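Conserved hypothetical protein (Xanthomonas campestris pv. campestris, PDB 2FUJ) is a putative thioesterase of the hotdog fold, which probably hydrolyses fatty acyl-CoA and assembles as a tetramer. Local coordinates at residues Val80-Glu85 with Val92-Arg97; Val61-Val66 with Asn112-Trp117. One frame throughout, in Å; residues are numbered along the deposited sequence.

How the contacts relate
Both contacts lie in the one antiparallel sheet of the chain, whose strands run in the order 9-15, 78-87, 91-100, 107-116, 58-68. Contact 1 is the hairpin of strands 78-87 and 91-100; contact 2 joins strand 107-116 to strand 58-68, the last in the row. Their centres are about 10 Å apart, and the inner strands 91-100 and 107-116 stitch them together through Ile-94 N to Val-113 O and Val-92 N to Val-115 O. Contact 2 brackets contact 1 along the chain. Residues from both pack on helix 30-47, the sausage of the hotdog, while contact 2 also meets a second subunit, whose strand continues the sheet.

Contact 1: residues Val80-Glu85 with Val92-Arg97; sequences VELFVE and VTIGHR
Glu-81 OE2 is gripped by two nitrogens of Arg-97, NE at 2.6 Å and, more weakly, NH2 at 3.1 Å, while Glu-81 OE1 takes a straight bond from the same NH2 on its syn side. The guanidinium thus meets the carboxylate side-on, the two planes 30° apart, and NE comes to OE2 from above the carboxylate plane. Both side chains lie alongside each other and point the same way, Arg-97 bending at chi3 (-49°), which places its NE. Arg-12 of the neighbouring strand adds a long, weak ion pair to OE1.

On the same face of the sheet Phe-83 lays its ring over the backbone of Gly-95. CG stands between the backbone N and the carbonyl carbon (chi1 52°), and the ring beyond it covers Gly-95, whose CA lies 3.9 Å from the centroid, over the face, in a CH-pi contact. Gly-95 C sits over the rim, 3.3 Å from CE1. With no side chain on Gly-95, the ring lies directly on its backbone, CE1 also coming to 3.4 Å from His-96 N.

On the other face the contacts are mostly between carbons: Leu-82 CB meets Ile-94 CG2 at 3.9 Å, and Leu-82 CD2 touches His-96 CB. Leu-82 and His-96 also pack on helix 30-47, and His-96 NE2 bonds Ser-109 OG.

Paired backbone bonds link Glu-81 with Arg-97 and Phe-83 with Gly-95; beyond them Glu-85 N reaches Thr-93 O at 2.8 Å. This is an antiparallel beta hairpin within the sheet that wraps the central helix of the hotdog fold.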
loop_
_atom_site.group_PDB
_atom_site.type_symbol
_atom_site.label_atom_id
_atom_site.label_comp_id
_atom_site.label_asym_id
_atom_site.label_seq_id
_atom_site.Cartn_x
_atom_site.Cartn_y
_atom_site.Cartn_z
ATOM N N VAL A 80 1.007 -14.001 -13.884
ATOM C CA VAL A 80 0.474 -14.817 -12.806
ATOM C C VAL A 80 -0.389 -15.933 -13.344
ATOM O O VAL A 80 -1.456 -15.712 -13.902
ATOM C CB VAL A 80 -0.334 -13.979 -11.809
ATOM C CG1 VAL A 80 -0.758 -14.843 -10.630
ATOM C CG2 VAL A 80 0.503 -12.829 -11.327
ATOM N N GLU A 81 0.113 -17.142 -13.157
ATOM C CA GLU A 81 -0.537 -18.352 -13.602
ATOM C C GLU A 81 -1.318 -18.961 -12.448
ATOM O O GLU A 81 -0.758 -19.243 -11.394
ATOM C CB GLU A 81 0.538 -19.313 -14.096
ATOM C CG GLU A 81 0.050 -20.643 -14.589
ATOM C CD GLU A 81 1.188 -21.455 -15.170
ATOM O OE1 GLU A 81 1.638 -21.139 -16.294
ATOM O OE2 GLU A 81 1.649 -22.394 -14.491
ATOM N N LEU A 82 -2.615 -19.152 -12.658
ATOM C CA LEU A 82 -3.483 -19.734 -11.644
ATOM C C LEU A 82 -4.047 -21.065 -12.139
ATOM O O LEU A 82 -4.432 -21.192 -13.295
ATOM C CB LEU A 82 -4.642 -18.788 -11.340
ATOM C CG LEU A 82 -4.284 -17.396 -10.831
ATOM C CD1 LEU A 82 -5.559 -16.609 -10.580
ATOM C CD2 LEU A 82 -3.465 -17.510 -9.550
ATOM N N PHE A 83 -4.090 -22.059 -11.261
ATOM C CA PHE A 83 -4.640 -23.360 -11.639
ATOM C C PHE A 83 -5.328 -24.011 -10.444
ATOM O O PHE A 83 -5.141 -23.586 -9.304
ATOM C CB PHE A 83 -3.543 -24.284 -12.180
ATOM C CG PHE A 83 -2.358 -24.420 -11.271
ATOM C CD1 PHE A 83 -1.419 -23.402 -11.168
ATOM C CD2 PHE A 83 -2.191 -25.559 -10.497
ATOM C CE1 PHE A 83 -0.326 -23.519 -10.300
ATOM C CE2 PHE A 83 -1.104 -25.682 -9.631
ATOM C CZ PHE A 83 -0.173 -24.655 -9.534
ATOM N N VAL A 84 -6.131 -25.035 -10.708
ATOM C CA VAL A 84 -6.840 -25.728 -9.638
ATOM C C VAL A 84 -5.955 -26.814 -9.034
ATOM O O VAL A 84 -5.619 -27.799 -9.694
ATOM C CB VAL A 84 -8.147 -26.375 -10.153
ATOM C CG1 VAL A 84 -8.860 -27.103 -9.011
ATOM C CG2 VAL A 84 -9.050 -25.310 -10.743
ATOM N N GLU A 85 -5.568 -26.618 -7.781
ATOM C CA GLU A 85 -4.740 -27.583 -7.088
ATOM C C GLU A 85 -5.636 -28.593 -6.389
ATOM O O GLU A 85 -5.364 -29.792 -6.401
ATOM C CB GLU A 85 -3.858 -26.895 -6.050
ATOM C CG GLU A 85 -2.898 -27.841 -5.345
ATOM C CD GLU A 85 -2.153 -27.177 -4.207
ATOM O OE1 GLU A 85 -1.479 -26.144 -4.445
ATOM O OE2 GLU A 85 -2.247 -27.689 -3.065
ATOM N N VAL A 92 -11.966 -24.205 -2.829
ATOM C CA VAL A 92 -11.143 -24.425 -4.008
ATOM C C VAL A 92 -9.758 -23.906 -3.658
ATOM O O VAL A 92 -9.604 -22.774 -3.185
ATOM C CB VAL A 92 -11.668 -23.678 -5.260
ATOM C CG1 VAL A 92 -10.676 -23.846 -6.420
ATOM C CG2 VAL A 92 -13.018 -24.232 -5.663
ATOM N N THR A 93 -8.755 -24.750 -3.848
ATOM C CA THR A 93 -7.390 -24.353 -3.560
ATOM C C THR A 93 -6.735 -24.021 -4.884
ATOM O O THR A 93 -6.447 -24.899 -5.696
ATOM C CB THR A 93 -6.617 -25.464 -2.852
ATOM O OG1 THR A 93 -7.330 -25.852 -1.675
ATOM C CG2 THR A 93 -5.232 -24.972 -2.453
ATOM N N ILE A 94 -6.527 -22.727 -5.093
ATOM C CA ILE A 94 -5.931 -22.232 -6.313
ATOM C C ILE A 94 -4.417 -22.137 -6.202
ATOM O O ILE A 94 -3.889 -21.326 -5.444
ATOM C CB ILE A 94 -6.515 -20.847 -6.660
ATOM C CG1 ILE A 94 -8.025 -20.968 -6.862
ATOM C CG2 ILE A 94 -5.840 -20.285 -7.910
ATOM C CD1 ILE A 94 -8.843 -21.013 -5.578
ATOM N N GLY A 95 -3.729 -22.979 -6.970
ATOM C CA GLY A 95 -2.281 -22.967 -6.978
ATOM C C GLY A 95 -1.824 -21.853 -7.901
ATOM O O GLY A 95 -2.577 -21.431 -8.782
ATOM N N HIS A 96 -0.600 -21.374 -7.715
ATOM C CA HIS A 96 -0.103 -20.294 -8.553
ATOM C C HIS A 96 1.381 -20.386 -8.837
ATOM O O HIS A 96 2.126 -21.064 -8.145
ATOM C CB HIS A 96 -0.362 -18.935 -7.885
ATOM C CG HIS A 96 0.494 -18.678 -6.679
ATOM N ND1 HIS A 96 0.085 -18.970 -5.395
ATOM C CD2 HIS A 96 1.745 -18.171 -6.565
ATOM C CE1 HIS A 96 1.045 -18.655 -4.544
ATOM N NE2 HIS A 96 2.063 -18.170 -5.228
ATOM N N ARG A 97 1.793 -19.667 -9.873
ATOM C CA ARG A 97 3.186 -19.566 -10.259
ATOM C C ARG A 97 3.314 -18.141 -10.772
ATOM O O ARG A 97 2.631 -17.767 -11.718
ATOM C CB ARG A 97 3.538 -20.540 -11.386
ATOM C CG ARG A 97 3.453 -22.003 -11.009
ATOM C CD ARG A 97 4.315 -22.841 -11.958
ATOM N NE ARG A 97 4.034 -22.499 -13.348
ATOM C CZ ARG A 97 4.893 -22.635 -14.357
ATOM N NH1 ARG A 97 6.112 -23.114 -14.151
ATOM N NH2 ARG A 97 4.529 -22.277 -15.577
#

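Contact 2: residues Val61-Val66 with Asn112-Trp117; sequences VAATNV and NVVVVW
The side-chain amides of Asn-65 and Asn-112 run alongside each other in the same direction, their planes 67° apart. Asn-112 ND2 reaches Asn-65 OD1 at 3.1 Å, but the N-H is bent to 128° and the bond is weak. CG of Asn-112 lies between its own backbone N and carbonyl carbon (chi1 60°), on the side of the strand where Asn-65 stands. Beneath the amides the backbones of this pair exchange two sound bonds, each 2.8 Å: Asn-65 N to Asn-112 O and Asn-112 N to Asn-65 O.

Further along, a classic beta bulge sets two residues, Ala-62 and Ala-63, against the single Val-114 and shifts the register by one. Val-114 O accepts Ala-62 N at 2.8 Å and, weakly, Ala-63 N at 3.4 Å, while Val-114 N returns a bond to Ala-63 O. The bulge brings Ala-62 CB within 4.0 Å of Val-116 CG1.

On the face turned to helix 30-47, Val-61 crosses Val-113 at about a right angle, CG1 to CG1 at 3.7 Å, and Thr-64 CG2 lies beside both methyls of Val-113. Thr-64 OG1 bonds Tyr-68 OH of the second subunit, whose antiparallel strand pairs with residues 63-66 and carries the sheet across the interface.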
loop_
_atom_site.group_PDB
_atom_site.type_symbol
_atom_site.label_atom_id
_atom_site.label_comp_id
_atom_site.label_asym_id
_atom_site.label_seq_id
_atom_site.Cartn_x
_atom_site.Cartn_y
_atom_site.Cartn_z
ATOM N N VAL A 61 -11.261 -15.545 1.007
ATOM C CA VAL A 61 -9.985 -16.232 1.142
ATOM C C VAL A 61 -9.775 -16.737 2.560
ATOM O O VAL A 61 -9.774 -15.961 3.514
ATOM C CB VAL A 61 -8.819 -15.309 0.764
ATOM C CG1 VAL A 61 -7.500 -15.963 1.126
ATOM C CG2 VAL A 61 -8.865 -15.008 -0.718
ATOM N N ALA A 62 -9.590 -18.047 2.688
ATOM C CA ALA A 62 -9.391 -18.672 3.983
ATOM C C ALA A 62 -7.917 -18.754 4.342
ATOM O O ALA A 62 -7.558 -18.767 5.519
ATOM C CB ALA A 62 -10.003 -20.062 3.981
ATOM N N ALA A 63 -7.063 -18.811 3.322
ATOM C CA ALA A 63 -5.624 -18.895 3.552
ATOM C C ALA A 63 -4.786 -18.540 2.322
ATOM O O ALA A 63 -5.191 -18.786 1.187
ATOM C CB ALA A 63 -5.260 -20.310 4.018
ATOM N N THR A 64 -3.625 -17.941 2.567
ATOM C CA THR A 64 -2.685 -17.608 1.503
ATOM C C THR A 64 -1.365 -18.253 1.904
ATOM O O THR A 64 -0.831 -17.984 2.982
ATOM C CB THR A 64 -2.479 -16.082 1.318
ATOM O OG1 THR A 64 -2.159 -15.468 2.573
ATOM C CG2 THR A 64 -3.726 -15.452 0.726
ATOM N N ASN A 65 -0.862 -19.125 1.040
ATOM C CA ASN A 65 0.380 -19.840 1.286
ATOM C C ASN A 65 1.296 -19.510 0.124
ATOM O O ASN A 65 1.208 -20.110 -0.943
ATOM C CB ASN A 65 0.092 -21.338 1.358
ATOM C CG ASN A 65 -1.003 -21.668 2.360
ATOM O OD1 ASN A 65 -2.072 -22.148 1.989
ATOM N ND2 ASN A 65 -0.745 -21.399 3.629
ATOM N N VAL A 66 2.176 -18.542 0.357
ATOM C CA VAL A 66 3.083 -18.040 -0.666
ATOM C C VAL A 66 4.553 -18.321 -0.396
ATOM O O VAL A 66 5.086 -17.951 0.653
ATOM C CB VAL A 66 2.863 -16.511 -0.818
ATOM C CG1 VAL A 66 3.694 -15.944 -1.959
ATOM C CG2 VAL A 66 1.388 -16.234 -1.036
ATOM N N ASN A 112 -0.188 -21.515 -2.985
ATOM C CA ASN A 112 -1.608 -21.504 -3.294
ATOM C C ASN A 112 -2.408 -20.584 -2.386
ATOM O O ASN A 112 -1.880 -20.023 -1.425
ATOM C CB ASN A 112 -2.189 -22.915 -3.176
ATOM C CG ASN A 112 -2.037 -23.482 -1.784
ATOM O OD1 ASN A 112 -1.183 -24.332 -1.542
ATOM N ND2 ASN A 112 -2.854 -23.004 -0.854
ATOM N N VAL A 113 -3.683 -20.441 -2.723
ATOM C CA VAL A 113 -4.631 -19.648 -1.958
ATOM C C VAL A 113 -5.890 -20.504 -1.830
ATOM O O VAL A 113 -6.396 -21.037 -2.823
ATOM C CB VAL A 113 -4.997 -18.336 -2.677
ATOM C CG1 VAL A 113 -6.049 -17.588 -1.871
ATOM C CG2 VAL A 113 -3.761 -17.479 -2.861
ATOM N N VAL A 114 -6.390 -20.646 -0.609
ATOM C CA VAL A 114 -7.586 -21.442 -0.385
ATOM C C VAL A 114 -8.791 -20.526 -0.319
ATOM O O VAL A 114 -8.842 -19.618 0.504
ATOM C CB VAL A 114 -7.489 -22.244 0.927
ATOM C CG1 VAL A 114 -8.798 -22.957 1.190
ATOM C CG2 VAL A 114 -6.350 -23.247 0.836
ATOM N N VAL A 115 -9.748 -20.767 -1.206
ATOM C CA VAL A 115 -10.960 -19.972 -1.268
ATOM C C VAL A 115 -12.166 -20.799 -0.846
ATOM O O VAL A 115 -12.275 -21.970 -1.199
ATOM C CB VAL A 115 -11.207 -19.458 -2.699
ATOM C CG1 VAL A 115 -12.552 -18.763 -2.776
ATOM C CG2 VAL A 115 -10.083 -18.520 -3.106
ATOM N N VAL A 116 -13.065 -20.180 -0.090
ATOM C CA VAL A 116 -14.267 -20.858 0.377
ATOM C C VAL A 116 -15.466 -19.950 0.137
ATOM O O VAL A 116 -15.334 -18.726 0.154
ATOM C CB VAL A 116 -14.179 -21.192 1.897
ATOM C CG1 VAL A 116 -12.963 -22.056 2.181
ATOM C CG2 VAL A 116 -14.111 -19.908 2.709
ATOM N N TRP A 117 -16.625 -20.541 -0.126
ATOM C CA TRP A 117 -17.830 -19.749 -0.332
ATOM C C TRP A 117 -18.644 -19.914 0.934
ATOM O O TRP A 117 -19.264 -20.958 1.165
ATOM C CB TRP A 117 -18.600 -20.229 -1.567
ATOM C CG TRP A 117 -17.843 -20.001 -2.839
ATOM C CD1 TRP A 117 -16.694 -20.622 -3.230
ATOM C CD2 TRP A 117 -18.141 -19.038 -3.858
ATOM N NE1 TRP A 117 -16.253 -20.106 -4.422
ATOM C CE2 TRP A 117 -17.122 -19.132 -4.833
ATOM C CE3 TRP A 117 -19.172 -18.103 -4.043
ATOM C CZ2 TRP A 117 -17.098 -18.326 -5.981
ATOM C CZ3 TRP A 117 -19.151 -17.297 -5.195
ATOM C CH2 TRP A 117 -18.116 -17.418 -6.144
#